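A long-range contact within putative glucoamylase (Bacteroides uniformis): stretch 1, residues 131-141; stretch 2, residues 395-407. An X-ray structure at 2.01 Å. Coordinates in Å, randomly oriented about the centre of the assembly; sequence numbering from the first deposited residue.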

# COMPACT_ATOMS: atom_id res chain seq x y z
N PHE A 131 -1.42 -5.94 -8.51
CA PHE A 131 -1.49 -7.41 -8.48
C PHE A 131 -1.70 -7.93 -7.06
O PHE A 131 -2.32 -8.94 -6.86
N GLU A 132 -1.15 -7.24 -6.07
CA GLU A 132 -1.41 -7.61 -4.66
C GLU A 132 -2.93 -7.64 -4.40
O GLU A 132 -3.50 -8.65 -3.98
N GLY A 133 -3.61 -6.58 -4.78
CA GLY A 133 -5.05 -6.59 -4.75
C GLY A 133 -5.77 -7.58 -5.67
O GLY A 133 -6.70 -8.24 -5.24
N LEU A 134 -5.34 -7.70 -6.93
CA LEU A 134 -6.03 -8.59 -7.86
C LEU A 134 -5.88 -10.04 -7.43
O LEU A 134 -6.82 -10.84 -7.60
N LEU A 135 -4.74 -10.42 -6.84
CA LEU A 135 -4.61 -11.84 -6.45
C LEU A 135 -5.52 -12.17 -5.24
O LEU A 135 -6.10 -13.25 -5.19
N ALA A 136 -5.67 -11.22 -4.30
CA ALA A 136 -6.65 -11.31 -3.23
C ALA A 136 -8.05 -11.43 -3.83
O ALA A 136 -8.82 -12.31 -3.44
N ALA A 137 -8.38 -10.58 -4.80
CA ALA A 137 -9.73 -10.65 -5.43
C ALA A 137 -9.97 -11.99 -6.12
O ALA A 137 -11.04 -12.57 -6.01
N HIS A 138 -8.95 -12.51 -6.82
CA HIS A 138 -9.02 -13.86 -7.42
C HIS A 138 -9.41 -14.94 -6.39
O HIS A 138 -10.17 -15.84 -6.69
N GLN A 139 -8.89 -14.83 -5.19
CA GLN A 139 -9.15 -15.80 -4.14
C GLN A 139 -10.44 -15.53 -3.40
O GLN A 139 -10.91 -16.41 -2.67
N TYR A 140 -11.04 -14.36 -3.59
CA TYR A 140 -12.32 -14.03 -2.89
C TYR A 140 -13.56 -14.31 -3.74
O TYR A 140 -14.54 -14.87 -3.26
N PHE A 141 -13.53 -13.90 -5.01
CA PHE A 141 -14.68 -14.07 -5.94
C PHE A 141 -14.76 -15.46 -6.56
O PHE A 141 -14.55 -15.62 -7.77
N LEU A 395 -8.77 -10.54 7.03
CA LEU A 395 -9.45 -10.78 5.77
C LEU A 395 -8.54 -10.78 4.55
O LEU A 395 -8.52 -11.78 3.80
N ILE A 396 -7.79 -9.69 4.31
CA ILE A 396 -7.06 -9.58 3.03
C ILE A 396 -5.80 -10.45 3.05
O ILE A 396 -5.46 -11.08 2.05
N TRP A 397 -5.14 -10.50 4.21
CA TRP A 397 -4.06 -11.45 4.46
C TRP A 397 -4.45 -12.89 4.16
O TRP A 397 -3.75 -13.59 3.46
N LYS A 398 -5.57 -13.36 4.66
CA LYS A 398 -5.95 -14.75 4.37
C LYS A 398 -6.16 -14.99 2.88
O LYS A 398 -5.77 -16.03 2.37
N LEU A 399 -6.78 -14.05 2.18
CA LEU A 399 -7.04 -14.23 0.76
C LEU A 399 -5.72 -14.32 -0.03
O LEU A 399 -5.49 -15.28 -0.79
N PHE A 400 -4.86 -13.32 0.14
CA PHE A 400 -3.63 -13.22 -0.63
C PHE A 400 -2.71 -14.42 -0.33
O PHE A 400 -2.18 -15.02 -1.25
N MSE A 401 -2.53 -14.75 0.96
CA MSE A 401 -1.61 -15.80 1.34
C MSE A 401 -2.13 -17.19 0.90
O MSE A 401 -1.35 -18.15 0.84
N SER A 402 -3.42 -17.28 0.57
CA SER A 402 -3.98 -18.52 0.05
C SER A 402 -3.63 -18.77 -1.42
O SER A 402 -3.90 -19.85 -1.91
N HIS A 403 -3.13 -17.78 -2.15
CA HIS A 403 -2.90 -17.99 -3.57
C HIS A 403 -1.72 -18.96 -3.82
O HIS A 403 -0.63 -18.73 -3.32
N PRO A 404 -1.94 -20.04 -4.56
CA PRO A 404 -0.89 -21.03 -4.70
C PRO A 404 0.42 -20.55 -5.36
O PRO A 404 1.47 -21.13 -5.10
N ASP A 405 0.37 -19.55 -6.22
CA ASP A 405 1.60 -19.02 -6.80
C ASP A 405 2.38 -18.19 -5.73
O ASP A 405 3.62 -18.25 -5.68
N VAL A 406 1.66 -17.45 -4.88
CA VAL A 406 2.27 -16.66 -3.79
C VAL A 406 3.00 -17.64 -2.85
O VAL A 406 4.17 -17.47 -2.52
N GLN A 407 2.34 -18.73 -2.48
CA GLN A 407 2.99 -19.72 -1.65
C GLN A 407 4.23 -20.32 -2.31
O GLN A 407 5.22 -20.53 -1.64

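How do the two helices meet? Helix 131-140 and helix 395-401 cross almost at right angles, 85° between their directions, with their axes 7.7 Å apart at the closest point. Ala136, whose side chain is a single methyl, sits at the crossing, its CA 4.4 Å from the CA of Phe400. Ile396, with chi1 and chi2 both m, sets its CG2 4.3 Å from Ala136 CB, while Trp397 and Lys398 make no contact with stretch 1.

What does Leu399 do at the crossing? Its CA-to-CB bond points toward stretch 1, and the m, t rotamer carries the side chain from Ala136 toward Tyr140. Leu399 CB lies 4.1 Å from Ala136 CB, and Leu399 CD2 reaches 3.9 Å from Tyr140 CB, so the leucine spans a full turn of its partner. Its carbonyl takes part too: Leu399 O lies 3.4 Å from Gln139 CG.

How does Phe400 reach the other helix when its CA-to-CB bond points sideways? A t rotamer at chi1 brings the end of the side chain nearer, and the ring settles beside the backbone of stretch 1. Phe400 CD1 is 3.5 Å from Glu132 O and 4.3 Å from Leu135 CB; the backbone N of Ala136 lies at the ring edge. The next residue, selenomethionine Met401, points away and takes no part.

Where is the polar link? It is made by Ser402, chi1 p, whose OG accepts a hydrogen bond from Gln139 NE2 at 2.9 Å with a nearly straight angle of 168°. The same Ser402 OG donates to Leu399 O at 2.6 Å, so the hydroxyl links the glutamine amide to the Leu399 carbonyl. Gln139 bends through m, m to arrive there, and its other amide atom is also engaged: Gln139 OE1 accepts from His138 ND1 at 2.9 Å.

What closes the contact beyond the serine? His403, chi1 t, points toward stretch 1, with Leu135 CD1 over one face of its ring. Leu135 CD2 comes within 3.6 Å of His403 NE2, and the His138 ring sits obliquely, its centroid 5.6 Å from that of His403. His403 also caps the following helix, His403 ND1 accepting from Asp405 N at 3.1 Å, which holds the imidazole against the start of the next helix while it packs. Val406, chi1 t, ends the walk, its CG2 4.0 Å from Leu135 CD1.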

# COMPACT_ATOMS: atom_id res chain seq x y z
CB PHE A 131 -0.28 -8.05 -9.17
CG PHE A 131 -0.41 -8.09 -10.69
CD1 PHE A 131 -1.38 -8.82 -11.28
CD2 PHE A 131 0.38 -7.28 -11.49
CE1 PHE A 131 -1.60 -8.81 -12.65
CE2 PHE A 131 0.22 -7.29 -12.87
CZ PHE A 131 -0.78 -8.05 -13.44
CB GLU A 132 -0.65 -6.64 -3.73
CG GLU A 132 -0.74 -6.96 -2.23
CD GLU A 132 0.01 -5.95 -1.38
OE1 GLU A 132 0.53 -4.92 -1.90
OE2 GLU A 132 0.09 -6.16 -0.17
CB LEU A 134 -5.60 -8.39 -9.32
CG LEU A 134 -5.91 -7.03 -10.01
CD1 LEU A 134 -5.34 -7.05 -11.46
CD2 LEU A 134 -7.41 -6.69 -10.01
CB LEU A 135 -3.16 -12.27 -6.26
CG LEU A 135 -2.27 -12.29 -7.51
CD1 LEU A 135 -0.92 -12.87 -7.12
CD2 LEU A 135 -2.87 -13.10 -8.65
CB ALA A 136 -6.57 -10.10 -2.28
CB ALA A 137 -9.94 -9.48 -6.39
CB HIS A 138 -7.67 -14.24 -8.10
CG HIS A 138 -7.72 -15.53 -8.86
ND1 HIS A 138 -7.51 -16.75 -8.26
CD2 HIS A 138 -7.95 -15.78 -10.17
CE1 HIS A 138 -7.65 -17.71 -9.16
NE2 HIS A 138 -7.91 -17.16 -10.33
CB GLN A 139 -7.97 -15.83 -3.14
CG GLN A 139 -6.66 -16.23 -3.81
CD GLN A 139 -6.71 -17.63 -4.42
OE1 GLN A 139 -6.86 -17.79 -5.64
NE2 GLN A 139 -6.65 -18.65 -3.56
CB TYR A 140 -12.34 -12.53 -2.54
CG TYR A 140 -13.61 -12.10 -1.82
CD1 TYR A 140 -13.82 -12.42 -0.47
CD2 TYR A 140 -14.59 -11.36 -2.47
CE1 TYR A 140 -14.97 -12.01 0.20
CE2 TYR A 140 -15.75 -10.97 -1.81
CZ TYR A 140 -15.91 -11.29 -0.48
OH TYR A 140 -17.04 -10.91 0.14
CB PHE A 141 -14.66 -12.99 -7.03
CG PHE A 141 -14.88 -11.61 -6.49
CD1 PHE A 141 -16.14 -11.19 -6.14
CD2 PHE A 141 -13.82 -10.77 -6.29
CE1 PHE A 141 -16.34 -9.95 -5.59
CE2 PHE A 141 -14.01 -9.51 -5.78
CZ PHE A 141 -15.28 -9.09 -5.45
CB LEU A 395 -10.56 -9.74 5.52
CG LEU A 395 -11.36 -9.94 4.22
CD1 LEU A 395 -12.19 -11.25 4.26
CD2 LEU A 395 -12.30 -8.75 3.98
CB ILE A 396 -6.74 -8.10 2.68
CG1 ILE A 396 -8.04 -7.28 2.60
CG2 ILE A 396 -5.93 -7.99 1.39
CD1 ILE A 396 -9.14 -7.84 1.72
CB TRP A 397 -3.64 -11.41 5.92
CG TRP A 397 -2.84 -10.21 6.29
CD1 TRP A 397 -2.05 -9.45 5.49
CD2 TRP A 397 -2.69 -9.67 7.62
NE1 TRP A 397 -1.46 -8.44 6.21
CE2 TRP A 397 -1.81 -8.57 7.53
CE3 TRP A 397 -3.25 -9.99 8.85
CZ2 TRP A 397 -1.46 -7.80 8.65
CZ3 TRP A 397 -2.89 -9.24 9.96
CH2 TRP A 397 -2.00 -8.15 9.84
CB LYS A 398 -7.20 -15.17 5.14
CG LYS A 398 -6.99 -15.30 6.64
CD LYS A 398 -8.28 -15.76 7.35
CE LYS A 398 -8.51 -15.05 8.68
NZ LYS A 398 -7.55 -15.47 9.74
CB LEU A 399 -7.93 -13.08 0.24
CG LEU A 399 -9.36 -13.10 0.78
CD1 LEU A 399 -9.99 -11.74 0.58
CD2 LEU A 399 -10.18 -14.24 0.17
CB PHE A 400 -2.92 -11.90 -0.35
CG PHE A 400 -1.65 -11.71 -1.13
CD1 PHE A 400 -1.69 -11.19 -2.42
CD2 PHE A 400 -0.41 -12.00 -0.56
CE1 PHE A 400 -0.53 -11.01 -3.14
CE2 PHE A 400 0.76 -11.81 -1.29
CZ PHE A 400 0.69 -11.33 -2.58
CB MSE A 401 -1.37 -15.80 2.85
CG MSE A 401 -0.71 -14.56 3.38
SE MSE A 401 1.09 -14.29 2.69
CE MSE A 401 2.10 -15.41 3.88
CB SER A 402 -5.52 -18.59 0.20
OG SER A 402 -6.15 -17.80 -0.83
CB HIS A 403 -2.62 -16.66 -4.26
CG HIS A 403 -2.74 -16.73 -5.76
ND1 HIS A 403 -1.79 -17.34 -6.56
CD2 HIS A 403 -3.71 -16.29 -6.59
CE1 HIS A 403 -2.17 -17.26 -7.82
NE2 HIS A 403 -3.32 -16.62 -7.87
CB PRO A 404 -1.53 -22.13 -5.55
CG PRO A 404 -2.60 -21.43 -6.31
CD PRO A 404 -3.15 -20.44 -5.30
CB ASP A 405 1.34 -18.18 -8.05
CG ASP A 405 0.91 -19.00 -9.26
OD1 ASP A 405 1.27 -20.17 -9.38
OD2 ASP A 405 0.21 -18.42 -10.10
CB VAL A 406 1.26 -15.78 -3.04
CG1 VAL A 406 1.86 -15.18 -1.77
CG2 VAL A 406 0.69 -14.68 -3.94
CB GLN A 407 2.03 -20.84 -1.21
CG GLN A 407 0.88 -20.29 -0.38
CD GLN A 407 0.02 -21.35 0.29
OE1 GLN A 407 0.34 -22.54 0.25
NE2 GLN A 407 -1.04 -20.91 0.97